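PDB 6H8N: peptidoglycan-N-acetylmuramic acid deacetylase PdaC from Bacillus subtilis subsp. subtilis str. 168, which removes the acetyl group from N-acetylmuramic acid in peptidoglycan, a change that confers resistance to lysozyme, and also deacylates short chitin oligomers. Local coordinates for residues Asp18-Pro22 with Arg47-Glu53; Lys139-Val143 with Asp167-Ile172. The protein carries 1 engineered substitution. All coordinates share one frame; numbering follows the deposited sequence.

Interaction 1: Asp18-Pro22 with Arg47-Glu53; sequences DGPNP and RVQYYPE. With ZN (zinc ion), chain C.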
loop_
_atom_site.group_PDB
_atom_site.type_symbol
_atom_site.label_atom_id
_atom_site.label_comp_id
_atom_site.label_asym_id
_atom_site.label_seq_id
_atom_site.Cartn_x
_atom_site.Cartn_y
_atom_site.Cartn_z
ATOM N N ASP A 18 -7.484 -1.358 3.293
ATOM C CA ASP A 18 -8.768 -1.753 3.891
ATOM C C ASP A 18 -9.180 -3.181 3.595
ATOM O O ASP A 18 -10.142 -3.663 4.194
ATOM C CB ASP A 18 -9.945 -0.829 3.555
ATOM C CG ASP A 18 -9.779 0.548 4.097
ATOM O OD1 ASP A 18 -8.913 0.756 4.948
ATOM O OD2 ASP A 18 -10.506 1.451 3.602
ATOM N N GLY A 19 -8.462 -3.868 2.728
ATOM C CA GLY A 19 -8.738 -5.270 2.448
ATOM C C GLY A 19 -8.054 -6.164 3.478
ATOM O O GLY A 19 -7.519 -5.691 4.482
ATOM N N PRO A 20 -8.015 -7.470 3.220
ATOM C CA PRO A 20 -8.486 -8.094 1.978
ATOM C C PRO A 20 -9.991 -8.192 1.867
ATOM O O PRO A 20 -10.718 -8.309 2.857
ATOM C CB PRO A 20 -7.902 -9.505 2.058
ATOM C CG PRO A 20 -7.701 -9.752 3.502
ATOM C CD PRO A 20 -7.333 -8.438 4.093
ATOM N N ASN A 21 -10.462 -8.155 0.623
ATOM C CA ASN A 21 -11.856 -8.411 0.288
ATOM C C ASN A 21 -11.811 -9.214 -0.999
ATOM O O ASN A 21 -11.586 -8.638 -2.073
ATOM C CB ASN A 21 -12.594 -7.095 0.076
ATOM C CG ASN A 21 -14.042 -7.302 -0.157
ATOM O OD1 ASN A 21 -14.677 -8.030 0.587
ATOM N ND2 ASN A 21 -14.587 -6.696 -1.206
ATOM N N PRO A 22 -12.003 -10.534 -0.947
ATOM C CA PRO A 22 -11.732 -11.344 -2.153
ATOM C C PRO A 22 -12.295 -10.796 -3.454
ATOM O O PRO A 22 -11.563 -10.716 -4.445
ATOM C CB PRO A 22 -12.295 -12.713 -1.767
ATOM C CG PRO A 22 -12.055 -12.793 -0.299
ATOM C CD PRO A 22 -12.280 -11.389 0.224
ATOM N N ARG A 47 -9.930 -8.464 8.733
ATOM C CA ARG A 47 -10.168 -9.029 7.407
ATOM C C ARG A 47 -9.157 -10.103 7.029
ATOM O O ARG A 47 -9.507 -11.049 6.319
ATOM C CB ARG A 47 -10.208 -7.930 6.340
ATOM C CG ARG A 47 -11.573 -7.261 6.280
ATOM C CD ARG A 47 -11.697 -6.248 5.149
ATOM N NE ARG A 47 -13.082 -5.878 4.936
ATOM C CZ ARG A 47 -13.925 -6.517 4.137
ATOM N NH1 ARG A 47 -13.534 -7.523 3.395
ATOM N NH2 ARG A 47 -15.179 -6.093 4.039
ATOM N N VAL A 48 -7.901 -9.980 7.468
ATOM C CA VAL A 48 -6.957 -11.077 7.316
ATOM C C VAL A 48 -7.508 -12.333 7.980
ATOM O O VAL A 48 -7.414 -13.432 7.429
ATOM C CB VAL A 48 -5.575 -10.681 7.873
ATOM C CG1 VAL A 48 -4.660 -11.867 7.926
ATOM C CG2 VAL A 48 -4.971 -9.574 7.053
ATOM N N GLN A 49 -8.087 -12.181 9.172
ATOM C CA GLN A 49 -8.645 -13.324 9.885
ATOM C C GLN A 49 -9.793 -13.945 9.103
ATOM O O GLN A 49 -9.907 -15.171 9.034
ATOM C CB GLN A 49 -9.102 -12.888 11.276
ATOM C CG GLN A 49 -9.524 -14.039 12.186
ATOM C CD GLN A 49 -9.704 -13.574 13.613
ATOM O OE1 GLN A 49 -8.988 -14.024 14.522
ATOM N NE2 GLN A 49 -10.613 -12.647 13.823
ATOM N N TYR A 50 -10.631 -13.122 8.470
ATOM C CA TYR A 50 -11.726 -13.641 7.662
ATOM C C TYR A 50 -11.247 -14.292 6.377
ATOM O O TYR A 50 -11.882 -15.241 5.890
ATOM C CB TYR A 50 -12.683 -12.506 7.287
ATOM C CG TYR A 50 -13.621 -12.023 8.388
ATOM C CD1 TYR A 50 -14.373 -12.897 9.136
ATOM C CD2 TYR A 50 -13.735 -10.660 8.678
ATOM C CE1 TYR A 50 -15.249 -12.430 10.134
ATOM C CE2 TYR A 50 -14.589 -10.192 9.671
ATOM C CZ TYR A 50 -15.343 -11.087 10.396
ATOM O OH TYR A 50 -16.210 -10.646 11.385
ATOM N N TYR A 51 -10.151 -13.788 5.793
ATOM C CA TYR A 51 -9.760 -14.103 4.419
ATOM C C TYR A 51 -8.274 -14.441 4.336
ATOM O O TYR A 51 -7.517 -13.815 3.578
ATOM C CB TYR A 51 -10.086 -12.908 3.526
ATOM C CG TYR A 51 -11.559 -12.543 3.468
ATOM C CD1 TYR A 51 -12.498 -13.455 3.008
ATOM C CD2 TYR A 51 -12.002 -11.291 3.853
ATOM C CE1 TYR A 51 -13.839 -13.114 2.929
ATOM C CE2 TYR A 51 -13.339 -10.950 3.773
ATOM C CZ TYR A 51 -14.244 -11.874 3.300
ATOM O OH TYR A 51 -15.582 -11.555 3.192
ATOM N N PRO A 52 -7.827 -15.453 5.076
ATOM C CA PRO A 52 -6.383 -15.756 5.116
ATOM C C PRO A 52 -5.831 -16.147 3.760
ATOM O O PRO A 52 -4.658 -15.862 3.451
ATOM C CB PRO A 52 -6.302 -16.915 6.119
ATOM C CG PRO A 52 -7.691 -17.529 6.116
ATOM C CD PRO A 52 -8.600 -16.348 5.947
ATOM N N GLU A 53 -6.648 -16.802 2.926
ATOM C CA GLU A 53 -6.200 -17.195 1.591
ATOM C C GLU A 53 -5.754 -15.999 0.759
ATOM O O GLU A 53 -4.860 -16.123 -0.090
ATOM C CB GLU A 53 -7.344 -17.920 0.857
ATOM C CG GLU A 53 -8.605 -17.054 0.530
ATOM C CD GLU A 53 -9.593 -16.852 1.712
ATOM O OE1 GLU A 53 -9.385 -17.335 2.860
ATOM O OE2 GLU A 53 -10.621 -16.191 1.449
HETATM ZN ZN ZN C . -8.357 2.419 5.805
HETATM O O HOH W 1 -12.630 -2.691 5.171
#

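Interaction 2: Lys139-Val143 with Asp167-Ile172; sequences KKTIV and DAADEI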
loop_
_atom_site.group_PDB
_atom_site.type_symbol
_atom_site.label_atom_id
_atom_site.label_comp_id
_atom_site.label_asym_id
_atom_site.label_seq_id
_atom_site.Cartn_x
_atom_site.Cartn_y
_atom_site.Cartn_z
ATOM N N LYS A 139 -15.944 4.968 -11.245
ATOM C CA LYS A 139 -14.708 4.491 -11.848
ATOM C C LYS A 139 -13.964 5.600 -12.580
ATOM O O LYS A 139 -12.766 5.819 -12.348
ATOM C CB LYS A 139 -15.003 3.319 -12.784
ATOM C CG LYS A 139 -13.763 2.786 -13.507
ATOM C CD LYS A 139 -14.126 1.827 -14.631
ATOM C CE LYS A 139 -12.904 1.335 -15.374
ATOM N NZ LYS A 139 -13.276 0.556 -16.590
ATOM N N LYS A 140 -14.637 6.297 -13.500
ATOM C CA LYS A 140 -13.921 7.262 -14.310
ATOM C C LYS A 140 -13.408 8.429 -13.484
ATOM O O LYS A 140 -12.347 8.971 -13.783
ATOM C CB LYS A 140 -14.824 7.762 -15.440
ATOM C CG LYS A 140 -14.074 8.472 -16.534
ATOM C CD LYS A 140 -14.995 8.888 -17.698
ATOM C CE LYS A 140 -14.194 9.473 -18.842
ATOM N NZ LYS A 140 -12.923 10.162 -18.403
ATOM N N THR A 141 -14.152 8.835 -12.463
ATOM C CA THR A 141 -13.688 9.913 -11.595
ATOM C C THR A 141 -12.393 9.519 -10.894
ATOM O O THR A 141 -11.454 10.313 -10.822
ATOM C CB THR A 141 -14.765 10.272 -10.574
ATOM O OG1 THR A 141 -15.922 10.774 -11.259
ATOM C CG2 THR A 141 -14.280 11.335 -9.597
ATOM N N ILE A 142 -12.340 8.295 -10.377
ATOM C CA ILE A 142 -11.136 7.799 -9.708
ATOM C C ILE A 142 -9.969 7.716 -10.686
ATOM O O ILE A 142 -8.859 8.183 -10.395
ATOM C CB ILE A 142 -11.422 6.440 -9.047
ATOM C CG1 ILE A 142 -12.524 6.558 -7.995
ATOM C CG2 ILE A 142 -10.151 5.860 -8.438
ATOM C CD1 ILE A 142 -13.183 5.244 -7.698
ATOM N N VAL A 143 -10.189 7.091 -11.851
ATOM C CA VAL A 143 -9.125 6.956 -12.839
ATOM C C VAL A 143 -8.561 8.316 -13.204
ATOM O O VAL A 143 -7.340 8.519 -13.244
ATOM C CB VAL A 143 -9.645 6.222 -14.088
ATOM C CG1 VAL A 143 -8.620 6.258 -15.200
ATOM C CG2 VAL A 143 -10.022 4.801 -13.779
ATOM N N ASP A 167 -12.303 -1.738 -10.303
ATOM C CA ASP A 167 -12.392 -1.439 -11.733
ATOM C C ASP A 167 -11.467 -0.292 -12.118
ATOM O O ASP A 167 -10.752 -0.367 -13.122
ATOM C CB ASP A 167 -13.840 -1.129 -12.127
ATOM C CG ASP A 167 -14.735 -2.354 -12.076
ATOM O OD1 ASP A 167 -14.232 -3.496 -12.118
ATOM O OD2 ASP A 167 -15.971 -2.167 -12.009
ATOM N N ALA A 168 -11.457 0.776 -11.323
ATOM C CA ALA A 168 -10.540 1.879 -11.575
ATOM C C ALA A 168 -9.094 1.414 -11.518
ATOM O O ALA A 168 -8.275 1.817 -12.351
ATOM C CB ALA A 168 -10.785 3.014 -10.581
ATOM N N ALA A 169 -8.761 0.582 -10.526
ATOM C CA ALA A 169 -7.386 0.117 -10.382
ATOM C C ALA A 169 -6.926 -0.651 -11.610
ATOM O O ALA A 169 -5.769 -0.525 -12.019
ATOM C CB ALA A 169 -7.245 -0.753 -9.132
ATOM N N ASP A 170 -7.793 -1.473 -12.204
ATOM C CA ASP A 170 -7.388 -2.176 -13.423
ATOM C C ASP A 170 -6.987 -1.200 -14.514
ATOM O O ASP A 170 -5.953 -1.381 -15.171
ATOM C CB ASP A 170 -8.506 -3.083 -13.927
ATOM C CG ASP A 170 -8.107 -3.825 -15.198
ATOM O OD1 ASP A 170 -7.331 -4.793 -15.118
ATOM O OD2 ASP A 170 -8.540 -3.415 -16.305
ATOM N N GLU A 171 -7.807 -0.172 -14.742
ATOM C CA GLU A 171 -7.516 0.806 -15.778
ATOM C C GLU A 171 -6.267 1.613 -15.440
ATOM O O GLU A 171 -5.454 1.904 -16.326
ATOM C CB GLU A 171 -8.736 1.709 -15.991
ATOM C CG GLU A 171 -8.515 2.768 -17.036
ATOM C CD GLU A 171 -9.763 3.465 -17.498
ATOM O OE1 GLU A 171 -10.868 3.045 -17.130
ATOM O OE2 GLU A 171 -9.604 4.458 -18.229
ATOM N N ILE A 172 -6.090 1.981 -14.167
ATOM C CA ILE A 172 -4.893 2.709 -13.743
ATOM C C ILE A 172 -3.647 1.868 -13.971
ATOM O O ILE A 172 -2.630 2.356 -14.465
ATOM C CB ILE A 172 -5.043 3.150 -12.277
ATOM C CG1 ILE A 172 -6.093 4.268 -12.161
ATOM C CG2 ILE A 172 -3.703 3.559 -11.674
ATOM C CD1 ILE A 172 -6.652 4.391 -10.780
HETATM O O HOH W 2 -11.574 -1.557 -15.572
HETATM O O HOH W 3 -11.125 7.568 -17.850
#

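Interaction 1: Asp18-Pro22 with Arg47-Glu53
The phenol ring of Tyr51 is sandwiched: Pro22 CD sits 3.3 Å above the ring plane of Tyr51, almost on the normal through its centre, as a CH-pi contact, while CB of Tyr50 lies over the opposite face, offset toward the rim. The second flat group, the guanidinium of Arg47, takes the carbonyl of Pro20 at its edge, in plane. Arg47 NH1 donates to Pro20 O over 3.0 Å in a fairly straight bond (162°), and to Asn21 OD1 over 3.1 Å in a more bent one (137°), approaching from above the amide plane of Asn21. The ND2 end of that amide turns to Thr24. In the NodB fold of this catalytic domain, 18-22 follows strand 11-17 and leads into helix 22-35, which Pro22 begins; its metal ligand Asp18 reaches zinc through OD1, with His68 and His72 completing the protein share of the site. Arg47, extended from CG to NE, passes the loop with its CD 3.2 Å from Asp18 O; a water bridges the same oxygen to NE, weakly on the arginine side. Pro20, preceded by a cis peptide bond, sets its CD 4.0 Å from Val48 CG2.

Interaction 2: Lys139-Val143 with Asp167-Ile172
Asp167 meets Lys139 near the start of helix 139-149: CB of Asp167 lies 3.9 Å from CD of Lys139, the two side chains crossing at about a right angle. The backbone carbonyl of Asp167 is joined to the lysine through a water, which donates to Asp167 O (2.8 Å) and accepts from Lys139 NZ. The carboxylate of Asp167 is held by Gln27 and Arg163. One residue on, Ala168 marks the closest approach of the two backbones. Its small methyl fits between two branched side chains, 3.6 Å from Ile142 CG2 and 3.7 Å from Val143 CG2, a compact apolar patch where the axes of the two segments approach to 8.7 Å. A turn later, Glu171 extends its chain across Val143, with CG anti to the backbone N (chi1 179°), and lays its carboxylate against the CG1 methyl. From there OE1 forms a salt bridge with Lys139 NZ at 3.5 Å, a long one, while OE2 pairs with Lys175 on its own helix. A second water, weakly bound to OE2, links it to Lys140 NZ. Ile172 closes the series on the buried side, its CG1 4.3 Å from Val143 CG2. Segments 139-143 and 167-172 cross with their axes 43° apart; their parent helices, 139-149 and 163-178, precede and follow strand 155-159 of the parallel sheet in the chain. Ile142 also reaches the loop carrying Asp133, which probably raises the pKa of the probable catalytic histidine, His159, and Asp170 bonds to Ser31 of helix 22-35.

Along the chain, interaction 1 is completed before interaction 2 begins, both within the NodB homology domain; their centres lie 22 Å apart, and their nearest atoms about 11 Å, without touching. Strand 11-17 leads into the loop of interaction 1 and pairs in parallel with strand 155-159, which comes between the two helices of interaction 2 along the chain, so a common sheet relates them. Helix 22-35 connects them further, following the loop at one end and bonding to helix 163-178. Interaction 1 includes a zinc ligand, whereas Ile142 of interaction 2 lies next to Asp133, which by similarity probably tunes His159, the likely proton donor.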